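Local coordinates for uncharacterized protein (Ruminococcus gnavus, PDB 4QAN) that is of unknown function but adopts a cystatin-like fold as a divergent member of the NTF2-like superfamily and probably binds metal ions, at residues 28-36 against 197-206. Residues are numbered along the deposited sequence; the frame is centred on the assembly and turned at random.
Sequences EEAVLYMLS and KTYVLPNQLT
Y33 and P202 bring residues 28-36 of helix 27-39 and the irregular segment 197-206 to 5.8 Å, CA to CA, and S36 and L201 to 5.2 Å, as the loop crosses the helix. P202 lays its ring against the backbone, CG 3.7 Å from Y33 CA, while L201 CD2 packs on S36 CB and L35 CB. S36 OG, turned anti to its own N (chi1 170°), donates to P202 O at 2.7 Å, nearly in line with the carbonyl (173°); K40 NZ bonds to both oxygens. L32 has CD2 3.9 Å from Y199 CD1. At that ring's edge stands the E28 carboxylate, its plane 82° from the ring, its OE1 salt-bridged to NZ of the poorly ordered K197. Y33 OH accepts a weak bond from T206 N (3.4 Å) and bonds to M45 O. A leucine in place of Y33 would probably leave M45 O without this donor and open a gap beside T206 CG2. L32 and L35 also touch strands 116-122 and 153-164, so the loop after strand 187-188 is joined to a helix packed on the antiparallel sheet. The short S36 bond thus satisfies polar atoms amid apolar packing, whereas the exposed K197 bridge is probably looser.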
loop_
_atom_site.group_PDB
_atom_site.type_symbol
_atom_site.label_atom_id
_atom_site.label_comp_id
_atom_site.label_asym_id
_atom_site.label_seq_id
_atom_site.Cartn_x
_atom_site.Cartn_y
_atom_site.Cartn_z
ATOM N N GLU A 28 -7.908 6.770 23.591
ATOM C CA GLU A 28 -7.016 7.863 23.989
ATOM C C GLU A 28 -5.546 7.421 23.950
ATOM O O GLU A 28 -4.688 8.153 23.454
ATOM C CB GLU A 28 -7.383 8.416 25.380
ATOM C CG GLU A 28 -6.794 9.796 25.642
ATOM C CD GLU A 28 -7.261 10.415 26.947
ATOM O OE1 GLU A 28 -6.922 9.877 28.024
ATOM O OE2 GLU A 28 -7.956 11.455 26.899
ATOM N N GLU A 29 -5.275 6.218 24.452
ATOM C CA GLU A 29 -3.918 5.665 24.485
ATOM C C GLU A 29 -3.357 5.589 23.084
ATOM O O GLU A 29 -2.241 6.030 22.837
ATOM C CB GLU A 29 -3.908 4.251 25.062
ATOM C CG GLU A 29 -4.411 4.116 26.488
ATOM C CD GLU A 29 -4.634 2.658 26.863
ATOM O OE1 GLU A 29 -4.282 1.777 26.035
ATOM O OE2 GLU A 29 -5.155 2.392 27.973
ATOM N N ALA A 30 -4.147 5.018 22.180
ATOM C CA ALA A 30 -3.775 4.899 20.768
ATOM C C ALA A 30 -3.446 6.262 20.140
ATOM O O ALA A 30 -2.502 6.385 19.358
ATOM C CB ALA A 30 -4.895 4.220 19.997
ATOM N N VAL A 31 -4.218 7.285 20.504
ATOM C CA VAL A 31 -3.996 8.639 20.003
ATOM C C VAL A 31 -2.668 9.188 20.511
ATOM O O VAL A 31 -1.890 9.751 19.732
ATOM C CB VAL A 31 -5.127 9.593 20.429
ATOM C CG1 VAL A 31 -4.775 11.044 20.100
ATOM C CG2 VAL A 31 -6.436 9.191 19.768
ATOM N N LEU A 32 -2.424 9.024 21.812
ATOM C CA LEU A 32 -1.208 9.523 22.438
ATOM C C LEU A 32 0.013 8.804 21.894
ATOM O O LEU A 32 0.997 9.445 21.525
ATOM C CB LEU A 32 -1.266 9.360 23.960
ATOM C CG LEU A 32 -2.257 10.257 24.705
ATOM C CD1 LEU A 32 -2.299 9.906 26.191
ATOM C CD2 LEU A 32 -1.901 11.726 24.504
ATOM N N TYR A 33 -0.059 7.475 21.846
ATOM C CA TYR A 33 0.989 6.660 21.245
ATOM C C TYR A 33 1.367 7.267 19.904
ATOM O O TYR A 33 2.545 7.457 19.614
ATOM C CB TYR A 33 0.505 5.213 21.067
ATOM C CG TYR A 33 1.481 4.297 20.336
ATOM C CD1 TYR A 33 1.375 4.076 18.966
ATOM C CD2 TYR A 33 2.509 3.640 21.022
ATOM C CE1 TYR A 33 2.262 3.231 18.310
ATOM C CE2 TYR A 33 3.404 2.798 20.358
ATOM C CZ TYR A 33 3.277 2.599 19.007
ATOM O OH TYR A 33 4.177 1.767 18.353
HETATM N N MSE A 34 0.369 7.600 19.097
HETATM C CA MSE A 34 0.642 8.160 17.770
HETATM C C MSE A 34 1.241 9.531 17.909
HETATM O O MSE A 34 2.154 9.883 17.170
HETATM C CB MSE A 34 -0.625 8.146 16.928
HETATM C CG MSE A 34 -0.419 8.633 15.502
HETATM SE SE MSE A 34 0.775 7.414 14.542
HETATM C CE MSE A 34 -0.404 5.847 14.402
ATOM N N LEU A 35 0.744 10.316 18.855
ATOM C CA LEU A 35 1.290 11.647 19.091
ATOM C C LEU A 35 2.755 11.598 19.541
ATOM O O LEU A 35 3.585 12.384 19.070
ATOM C CB LEU A 35 0.446 12.389 20.117
ATOM C CG LEU A 35 -0.951 12.781 19.638
ATOM C CD1 LEU A 35 -1.794 13.236 20.818
ATOM C CD2 LEU A 35 -0.880 13.875 18.589
ATOM N N SER A 36 3.071 10.681 20.452
ATOM C CA SER A 36 4.462 10.448 20.857
ATOM C C SER A 36 5.359 10.085 19.672
ATOM O O SER A 36 6.465 10.610 19.530
ATOM C CB SER A 36 4.545 9.319 21.873
ATOM O OG SER A 36 5.897 8.971 22.070
ATOM N N LYS A 197 -5.438 17.483 31.172
ATOM C CA LYS A 197 -4.833 16.461 32.032
ATOM C C LYS A 197 -3.307 16.490 31.953
ATOM O O LYS A 197 -2.719 17.318 31.250
ATOM C CB LYS A 197 -5.277 15.064 31.588
ATOM C CG LYS A 197 -6.772 14.805 31.607
ATOM C CD LYS A 197 -7.125 13.595 30.750
ATOM C CE LYS A 197 -6.471 12.313 31.244
ATOM N NZ LYS A 197 -6.565 11.239 30.222
ATOM N N THR A 198 -2.685 15.577 32.698
ATOM C CA THR A 198 -1.304 15.168 32.463
ATOM C C THR A 198 -1.365 14.039 31.445
ATOM O O THR A 198 -1.598 12.888 31.807
ATOM C CB THR A 198 -0.627 14.636 33.755
ATOM O OG1 THR A 198 -0.587 15.666 34.752
ATOM C CG2 THR A 198 0.798 14.146 33.470
ATOM N N TYR A 199 -1.192 14.358 30.170
ATOM C CA TYR A 199 -1.200 13.313 29.151
ATOM C C TYR A 199 0.166 12.612 29.141
ATOM O O TYR A 199 1.215 13.262 29.051
ATOM C CB TYR A 199 -1.566 13.877 27.767
ATOM C CG TYR A 199 -3.034 14.273 27.628
ATOM C CD1 TYR A 199 -4.019 13.317 27.385
ATOM C CD2 TYR A 199 -3.435 15.608 27.738
ATOM C CE1 TYR A 199 -5.354 13.675 27.264
ATOM C CE2 TYR A 199 -4.771 15.975 27.614
ATOM C CZ TYR A 199 -5.728 15.006 27.379
ATOM O OH TYR A 199 -7.057 15.363 27.261
ATOM N N VAL A 200 0.138 11.288 29.261
ATOM C CA VAL A 200 1.351 10.468 29.262
ATOM C C VAL A 200 1.662 9.994 27.845
ATOM O O VAL A 200 0.995 9.101 27.322
ATOM C CB VAL A 200 1.197 9.246 30.199
ATOM C CG1 VAL A 200 2.299 8.213 29.967
ATOM C CG2 VAL A 200 1.172 9.708 31.658
ATOM N N LEU A 201 2.676 10.604 27.236
ATOM C CA LEU A 201 3.183 10.173 25.933
ATOM C C LEU A 201 4.074 8.938 26.108
ATOM O O LEU A 201 5.190 9.058 26.605
ATOM C CB LEU A 201 4.000 11.296 25.299
ATOM C CG LEU A 201 3.211 12.511 24.814
ATOM C CD1 LEU A 201 4.147 13.690 24.597
ATOM C CD2 LEU A 201 2.451 12.189 23.533
ATOM N N PRO A 202 3.601 7.748 25.684
ATOM C CA PRO A 202 4.404 6.553 25.939
ATOM C C PRO A 202 5.676 6.475 25.098
ATOM O O PRO A 202 5.854 7.240 24.134
ATOM C CB PRO A 202 3.465 5.413 25.525
ATOM C CG PRO A 202 2.621 6.000 24.449
ATOM C CD PRO A 202 2.466 7.464 24.782
ATOM N N ASN A 203 6.561 5.559 25.483
ATOM C CA ASN A 203 7.593 5.077 24.571
ATOM C C ASN A 203 7.994 3.644 24.845
ATOM O O ASN A 203 9.126 3.352 25.223
ATOM C CB ASN A 203 8.805 5.992 24.542
ATOM C CG ASN A 203 9.252 6.403 25.910
ATOM O OD1 ASN A 203 8.959 5.740 26.905
ATOM N ND2 ASN A 203 9.955 7.519 25.975
ATOM N N GLN A 204 7.013 2.766 24.684
ATOM C CA GLN A 204 7.255 1.404 24.255
ATOM C C GLN A 204 6.769 1.407 22.812
ATOM O O GLN A 204 6.190 2.390 22.355
ATOM C CB GLN A 204 6.430 0.385 25.041
ATOM C CG GLN A 204 6.160 0.703 26.513
ATOM C CD GLN A 204 7.388 0.538 27.378
ATOM O OE1 GLN A 204 8.459 1.052 27.052
ATOM N NE2 GLN A 204 7.241 -0.179 28.499
ATOM N N LEU A 205 6.991 0.302 22.115
ATOM C CA LEU A 205 6.330 0.033 20.848
ATOM C C LEU A 205 5.244 -1.005 21.081
ATOM O O LEU A 205 5.255 -1.727 22.078
ATOM C CB LEU A 205 7.321 -0.507 19.816
ATOM C CG LEU A 205 8.715 0.104 19.830
ATOM C CD1 LEU A 205 9.553 -0.543 18.739
ATOM C CD2 LEU A 205 8.639 1.612 19.658
ATOM N N THR A 206 4.293 -1.049 20.166
ATOM C CA THR A 206 3.320 -2.113 20.094
ATOM C C THR A 206 3.706 -2.960 18.868
ATOM O O THR A 206 4.761 -2.751 18.268
ATOM C CB THR A 206 1.883 -1.549 20.008
ATOM O OG1 THR A 206 0.934 -2.549 20.409
ATOM C CG2 THR A 206 1.557 -1.043 18.565
#